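Local coordinates for protein ferulic acid decarboxylase 1 (Candida dubliniensis, PDB 4ZAD) that catalyses, with a prenylated flavin cofactor and manganese, the reversible decarboxylation of aromatic acids such as ferulic, p-coumaric and cinnamic acid to their vinyl products, at residues Met232-Pro235 with Asp236-Glu240; His331-Ile334 with Gly335-Ser339. One frame throughout, in Å; residues are numbered along the deposited sequence.

Interaction 1: residues Met232-Pro235 with Asp236-Glu240. With K (potassium ion), chain D; MN (manganese (II) ion), chain C; 4LU (1-deoxy-5-O-phosphono-1-(3,3,4,5-tetramethyl-9,11-dioxo-2,3,8,9,10,11-hexahydro-7H-quinolino[1,8-fg]pteridin-12-ium-7-y l)-D-ribitol), chain E.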
loop_
_atom_site.group_PDB
_atom_site.type_symbol
_atom_site.label_atom_id
_atom_site.label_comp_id
_atom_site.label_asym_id
_atom_site.label_seq_id
_atom_site.Cartn_x
_atom_site.Cartn_y
_atom_site.Cartn_z
ATOM N N MET A 232 -14.328 -20.204 7.588
ATOM C CA MET A 232 -13.203 -20.844 6.899
ATOM C C MET A 232 -13.667 -21.860 5.866
ATOM O O MET A 232 -14.562 -22.637 6.157
ATOM C CB MET A 232 -12.391 -21.594 7.958
ATOM C CG MET A 232 -11.182 -22.369 7.466
ATOM S SD MET A 232 -10.085 -22.619 8.845
ATOM C CE MET A 232 -8.603 -23.238 8.028
ATOM N N PRO A 233 -13.066 -21.870 4.656
ATOM C CA PRO A 233 -13.473 -22.849 3.640
ATOM C C PRO A 233 -12.744 -24.180 3.777
ATOM O O PRO A 233 -11.824 -24.471 2.996
ATOM C CB PRO A 233 -13.086 -22.174 2.338
ATOM C CG PRO A 233 -11.865 -21.408 2.704
ATOM C CD PRO A 233 -12.128 -20.892 4.093
ATOM N N ILE A 234 -13.142 -24.973 4.776
ATOM C CA ILE A 234 -12.672 -26.358 4.896
ATOM C C ILE A 234 -13.356 -27.229 3.816
ATOM O O ILE A 234 -14.225 -26.763 3.056
ATOM C CB ILE A 234 -12.875 -26.943 6.309
ATOM C CG1 ILE A 234 -14.360 -27.097 6.671
ATOM C CG2 ILE A 234 -12.146 -26.099 7.349
ATOM C CD1 ILE A 234 -14.551 -28.105 7.761
ATOM N N PRO A 235 -12.940 -28.488 3.720
ATOM C CA PRO A 235 -13.282 -29.113 2.430
ATOM C C PRO A 235 -14.782 -29.379 2.195
ATOM O O PRO A 235 -15.559 -29.513 3.149
ATOM C CB PRO A 235 -12.491 -30.437 2.479
ATOM C CG PRO A 235 -11.233 -30.059 3.327
ATOM C CD PRO A 235 -11.887 -29.229 4.453
ATOM N N ASP A 236 -15.167 -29.457 0.924
ATOM C CA ASP A 236 -16.476 -30.028 0.543
ATOM C C ASP A 236 -16.724 -31.273 1.363
ATOM O O ASP A 236 -15.802 -32.060 1.590
ATOM C CB ASP A 236 -16.507 -30.401 -0.951
ATOM C CG ASP A 236 -16.412 -29.192 -1.856
ATOM O OD1 ASP A 236 -16.185 -28.080 -1.363
ATOM O OD2 ASP A 236 -16.542 -29.307 -3.057
ATOM N N GLY A 237 -17.942 -31.457 1.849
ATOM C CA GLY A 237 -18.273 -32.696 2.580
ATOM C C GLY A 237 -17.806 -32.717 4.026
ATOM O O GLY A 237 -18.137 -33.634 4.751
ATOM N N ALA A 238 -17.066 -31.706 4.462
ATOM C CA ALA A 238 -16.484 -31.740 5.799
ATOM C C ALA A 238 -17.415 -31.124 6.859
ATOM O O ALA A 238 -17.921 -30.013 6.662
ATOM C CB ALA A 238 -15.162 -31.041 5.794
ATOM N N THR A 239 -17.615 -31.826 7.979
ATOM C CA THR A 239 -18.415 -31.291 9.060
ATOM C C THR A 239 -17.525 -30.377 9.932
ATOM O O THR A 239 -16.627 -30.873 10.601
ATOM C CB THR A 239 -19.051 -32.407 9.911
ATOM O OG1 THR A 239 -20.044 -33.097 9.133
ATOM C CG2 THR A 239 -19.682 -31.825 11.229
ATOM N N GLU A 240 -17.761 -29.053 9.867
ATOM C CA GLU A 240 -17.014 -28.062 10.629
ATOM C C GLU A 240 -16.920 -28.407 12.117
ATOM O O GLU A 240 -15.851 -28.275 12.718
ATOM C CB GLU A 240 -17.658 -26.681 10.525
ATOM C CG GLU A 240 -17.397 -25.937 9.257
ATOM C CD GLU A 240 -18.271 -26.360 8.090
ATOM O OE1 GLU A 240 -17.954 -26.012 6.928
ATOM O OE2 GLU A 240 -19.268 -27.046 8.329
HETATM K K K D . -17.160 -23.008 6.834
HETATM MN MN MN C . -18.140 -25.950 4.901
HETATM C C9 4LU E . -17.674 -14.160 6.022
HETATM C C8 4LU E . -17.770 -13.456 7.229
HETATM C C7 4LU E . -18.747 -12.465 7.404
HETATM C C10 4LU E . -19.885 -15.070 3.212
HETATM C C6 4LU E . -19.619 -12.129 6.242
HETATM N N3 4LU E . -22.037 -15.092 1.532
HETATM C C2 4LU E . -21.184 -16.123 1.528
HETATM C C13 4LU E . -21.766 -11.749 7.183
HETATM C C5 4LU E . -20.674 -11.117 6.353
HETATM C C1 4LU E . -21.159 -11.690 3.957
HETATM O O2 4LU E . -21.429 -17.063 0.761
HETATM N N1 4LU E . -20.112 -16.113 2.359
HETATM C C4 4LU E . -21.853 -14.027 2.338
HETATM O O4 4LU E . -22.731 -13.137 2.234
HETATM C C4A 4LU E . -20.775 -13.974 3.192
HETATM N N5 4LU E . -20.278 -12.648 3.899
HETATM C C3 4LU E . -21.389 -10.934 5.101
HETATM C C12 4LU E . -20.239 -9.816 7.020
HETATM C C5A 4LU E . -19.435 -12.880 4.972
HETATM C C7M 4LU E . -18.906 -11.700 8.692
HETATM C C8M 4LU E . -16.819 -13.857 8.327
HETATM C C9A 4LU E . -18.582 -14.007 4.963
HETATM N N10 4LU E . -18.810 -15.095 4.049
HETATM C "C1'" 4LU E . -17.695 -15.923 3.568
HETATM C "C2'" 4LU E . -17.917 -17.349 4.073
HETATM O "O2'" 4LU E . -18.242 -17.293 5.477
HETATM C "C3'" 4LU E . -16.704 -18.255 3.822
HETATM O "O3'" 4LU E . -16.479 -18.388 2.402
HETATM C "C4'" 4LU E . -16.879 -19.656 4.446
HETATM O "O4'" 4LU E . -15.896 -20.542 3.903
HETATM C "C5'" 4LU E . -18.261 -20.253 4.130
HETATM O "O5'" 4LU E . -18.443 -21.561 4.633
HETATM P P 4LU E . -18.384 -22.864 3.727
HETATM O O2P 4LU E . -18.872 -23.872 4.768
HETATM O O3P 4LU E . -16.901 -22.936 3.305
HETATM O O1P 4LU E . -19.315 -22.615 2.559
HETATM O O HOH W 1 -16.054 -25.220 4.279
HETATM O O HOH W 2 -17.293 -28.127 4.926
#
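This loop forms part of the metal and phosphate end of the prenylated-FMN site, and in it Ile234 and Pro235 close against Ala238 and Glu240. CD1 of Ile234 rests on CB of Ala238 at 3.6 Å. The isoleucine and Glu240 side chains cross at a slant, CG1 of Ile234 standing 3.8 Å from Glu240 OE1. The Glu240 chain bends at its second torsion (chi2 80°), which delivers OE1 to manganese at 2.0 Å; the same oxygen also reaches potassium at 3.1 Å. Pro235 to Ala238 form a type II beta turn, with Gly237 taking the positive phi of its third position. Ala238 N closes it on Pro235 O at 3.0 Å. Two waters are manganese ligands: one donates to Pro235 O and Ala238 O, the other to Ile234 O and phosphate O3P, consistent with the loop backbone positioning both. Met232 O binds potassium at 2.7 Å, phosphate O2P bridges both metals, and Asn174 OD1 adds a protein ligand to manganese. Within the turn, the side chain of Asp236 leads away from Pro235, and its OD2 is hydrogen-bonded to Tyr404 OH.

Interaction 2: residues His331-Ile334 with Gly335-Ser339. With 4LU (1-deoxy-5-O-phosphono-1-(3,3,4,5-tetramethyl-9,11-dioxo-2,3,8,9,10,11-hexahydro-7H-quinolino[1,8-fg]pteridin-12-ium-7-y l)-D-ribitol), chain E.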
loop_
_atom_site.group_PDB
_atom_site.type_symbol
_atom_site.label_atom_id
_atom_site.label_comp_id
_atom_site.label_asym_id
_atom_site.label_seq_id
_atom_site.Cartn_x
_atom_site.Cartn_y
_atom_site.Cartn_z
ATOM N N HIS A 331 -12.031 -9.123 6.327
ATOM C CA HIS A 331 -10.618 -9.155 5.979
ATOM C C HIS A 331 -9.852 -10.159 6.873
ATOM O O HIS A 331 -9.201 -11.108 6.380
ATOM C CB HIS A 331 -10.074 -7.716 5.996
ATOM C CG HIS A 331 -10.987 -6.746 5.307
ATOM N ND1 HIS A 331 -11.430 -6.945 4.015
ATOM C CD2 HIS A 331 -11.608 -5.627 5.744
ATOM C CE1 HIS A 331 -12.245 -5.964 3.676
ATOM N NE2 HIS A 331 -12.368 -5.150 4.706
ATOM N N THR A 332 -9.961 -9.974 8.178
ATOM C CA THR A 332 -9.232 -10.810 9.110
ATOM C C THR A 332 -9.744 -12.245 9.040
ATOM O O THR A 332 -8.946 -13.194 9.110
ATOM C CB THR A 332 -9.405 -10.355 10.518
ATOM O OG1 THR A 332 -10.804 -10.283 10.805
ATOM C CG2 THR A 332 -8.715 -9.015 10.740
ATOM N N LEU A 333 -11.052 -12.413 8.901
ATOM C CA LEU A 333 -11.596 -13.753 8.896
ATOM C C LEU A 333 -11.757 -14.283 7.471
ATOM O O LEU A 333 -11.427 -15.433 7.206
ATOM C CB LEU A 333 -12.942 -13.849 9.659
ATOM C CG LEU A 333 -12.962 -13.710 11.184
ATOM C CD1 LEU A 333 -14.346 -13.968 11.701
ATOM C CD2 LEU A 333 -11.941 -14.678 11.846
ATOM N N ILE A 334 -12.258 -13.489 6.539
ATOM C CA ILE A 334 -12.484 -14.038 5.217
ATOM C C ILE A 334 -11.132 -14.234 4.579
ATOM O O ILE A 334 -10.851 -15.306 4.072
ATOM C CB ILE A 334 -13.407 -13.185 4.334
ATOM C CG1 ILE A 334 -14.840 -13.198 4.880
ATOM C CG2 ILE A 334 -13.366 -13.703 2.871
ATOM C CD1 ILE A 334 -15.820 -12.402 4.036
ATOM N N GLY A 335 -10.297 -13.210 4.599
ATOM C CA GLY A 335 -8.956 -13.364 4.065
ATOM C C GLY A 335 -7.991 -14.247 4.879
ATOM O O GLY A 335 -7.246 -15.063 4.306
ATOM N N GLY A 336 -7.986 -14.067 6.201
ATOM C CA GLY A 336 -7.080 -14.798 7.064
ATOM C C GLY A 336 -7.328 -16.270 6.929
ATOM O O GLY A 336 -6.403 -17.075 6.879
ATOM N N LEU A 337 -8.605 -16.626 6.836
ATOM C CA LEU A 337 -8.971 -18.023 6.880
ATOM C C LEU A 337 -8.866 -18.634 5.504
ATOM O O LEU A 337 -8.570 -19.798 5.399
ATOM C CB LEU A 337 -10.367 -18.180 7.462
ATOM C CG LEU A 337 -10.515 -17.597 8.878
ATOM C CD1 LEU A 337 -11.959 -17.746 9.289
ATOM C CD2 LEU A 337 -9.548 -18.247 9.890
ATOM N N VAL A 338 -9.083 -17.855 4.445
ATOM C CA VAL A 338 -8.651 -18.307 3.127
ATOM C C VAL A 338 -7.160 -18.575 3.139
ATOM O O VAL A 338 -6.718 -19.576 2.605
ATOM C CB VAL A 338 -8.977 -17.330 1.984
ATOM C CG1 VAL A 338 -8.080 -17.600 0.813
ATOM C CG2 VAL A 338 -10.428 -17.494 1.574
ATOM N N SER A 339 -6.398 -17.685 3.769
ATOM C CA SER A 339 -4.935 -17.827 3.845
ATOM C C SER A 339 -4.534 -19.110 4.553
ATOM O O SER A 339 -3.656 -19.819 4.082
ATOM C CB SER A 339 -4.291 -16.649 4.586
ATOM O OG SER A 339 -4.536 -15.467 3.900
HETATM C C9 4LU E . -17.674 -14.160 6.022
HETATM C C8 4LU E . -17.770 -13.456 7.229
HETATM C C7 4LU E . -18.747 -12.465 7.404
HETATM C C10 4LU E . -19.885 -15.070 3.212
HETATM C C6 4LU E . -19.619 -12.129 6.242
HETATM N N3 4LU E . -22.037 -15.092 1.532
HETATM C C2 4LU E . -21.184 -16.123 1.528
HETATM C C13 4LU E . -21.766 -11.749 7.183
HETATM C C5 4LU E . -20.674 -11.117 6.353
HETATM C C1 4LU E . -21.159 -11.690 3.957
HETATM O O2 4LU E . -21.429 -17.063 0.761
HETATM N N1 4LU E . -20.112 -16.113 2.359
HETATM C C4 4LU E . -21.853 -14.027 2.338
HETATM O O4 4LU E . -22.731 -13.137 2.234
HETATM C C4A 4LU E . -20.775 -13.974 3.192
HETATM N N5 4LU E . -20.278 -12.648 3.899
HETATM C C3 4LU E . -21.389 -10.934 5.101
HETATM C C12 4LU E . -20.239 -9.816 7.020
HETATM C C5A 4LU E . -19.435 -12.880 4.972
HETATM C C7M 4LU E . -18.906 -11.700 8.692
HETATM C C8M 4LU E . -16.819 -13.857 8.327
HETATM C C9A 4LU E . -18.582 -14.007 4.963
HETATM N N10 4LU E . -18.810 -15.095 4.049
HETATM C "C1'" 4LU E . -17.695 -15.923 3.568
HETATM C "C2'" 4LU E . -17.917 -17.349 4.073
HETATM O "O2'" 4LU E . -18.242 -17.293 5.477
HETATM C "C3'" 4LU E . -16.704 -18.255 3.822
HETATM O "O3'" 4LU E . -16.479 -18.388 2.402
HETATM C "C4'" 4LU E . -16.879 -19.656 4.446
HETATM O "O4'" 4LU E . -15.896 -20.542 3.903
HETATM C "C5'" 4LU E . -18.261 -20.253 4.130
HETATM O "O5'" 4LU E . -18.443 -21.561 4.633
HETATM P P 4LU E . -18.384 -22.864 3.727
HETATM O O2P 4LU E . -18.872 -23.872 4.768
HETATM O O3P 4LU E . -16.901 -22.936 3.305
HETATM O O1P 4LU E . -19.315 -22.615 2.559
#
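A helical junction lining the prenylated-flavin pocket brings Leu333 and Ile334 against Leu337 and Val338, where the short helix 329-332 runs into helix 334-347. The backbone passes through the join with uneven bonding. Gly336 N donates to His331 O at 3.2 Å, an i+5 to i bond of the pi-turn kind, while the i+4 bonds from Gly335 N to His331 O and from Gly336 N to Thr332 O are weak. Regular helix is plain by Val338 N to Ile334 O, at 3.1 Å and 158°. The two glycines let the backbone draw close at the join: CA of Gly336 comes 3.2 Å from Thr332 O in a CA-H...O contact.

Leu333 and Leu337, one turn apart, lie side by side and point the same way, with CD2 of Leu333 4.0 Å from CD1 of Leu337; Leu228 of helix 224-230 touches both. Further along, Gly335 O accepts from Ser339 N and Ser339 OG on opposite faces of its plane. Ile334 extends its CG1 branch to the flavin. CG1 lies anti to its own carbonyl carbon (chi1 -68°) and the chain continues extended (chi2 -179°), carrying CD1 over the face of the cofactor's ring system, 3.2 Å from C9 and 3.3 Å from C9A.

Overall arrangement
Interactions 1 and 2 meet the same cofactor at different ends: 232-240 supplies Met232 O and Glu240 OE1 to the metals at the phosphate end, while 331-339 packs hydrophobic side chains against the ring system. Their centres are 15 Å apart, yet they touch directly, with Met232 N 3.8 Å from Leu337 CD1 and Pro233 CD 3.9 Å from Leu337 O. Met232 also packs on Ala340 and Glu341 further along helix 334-347. The loop before helix 240-247 thus meets helix 334-347 beside the flavin. On the ring side, the Ile334 side chain lies about 5 Å from that of Glu289, the predicted proton donor, so interaction 2 borders the probable catalytic region.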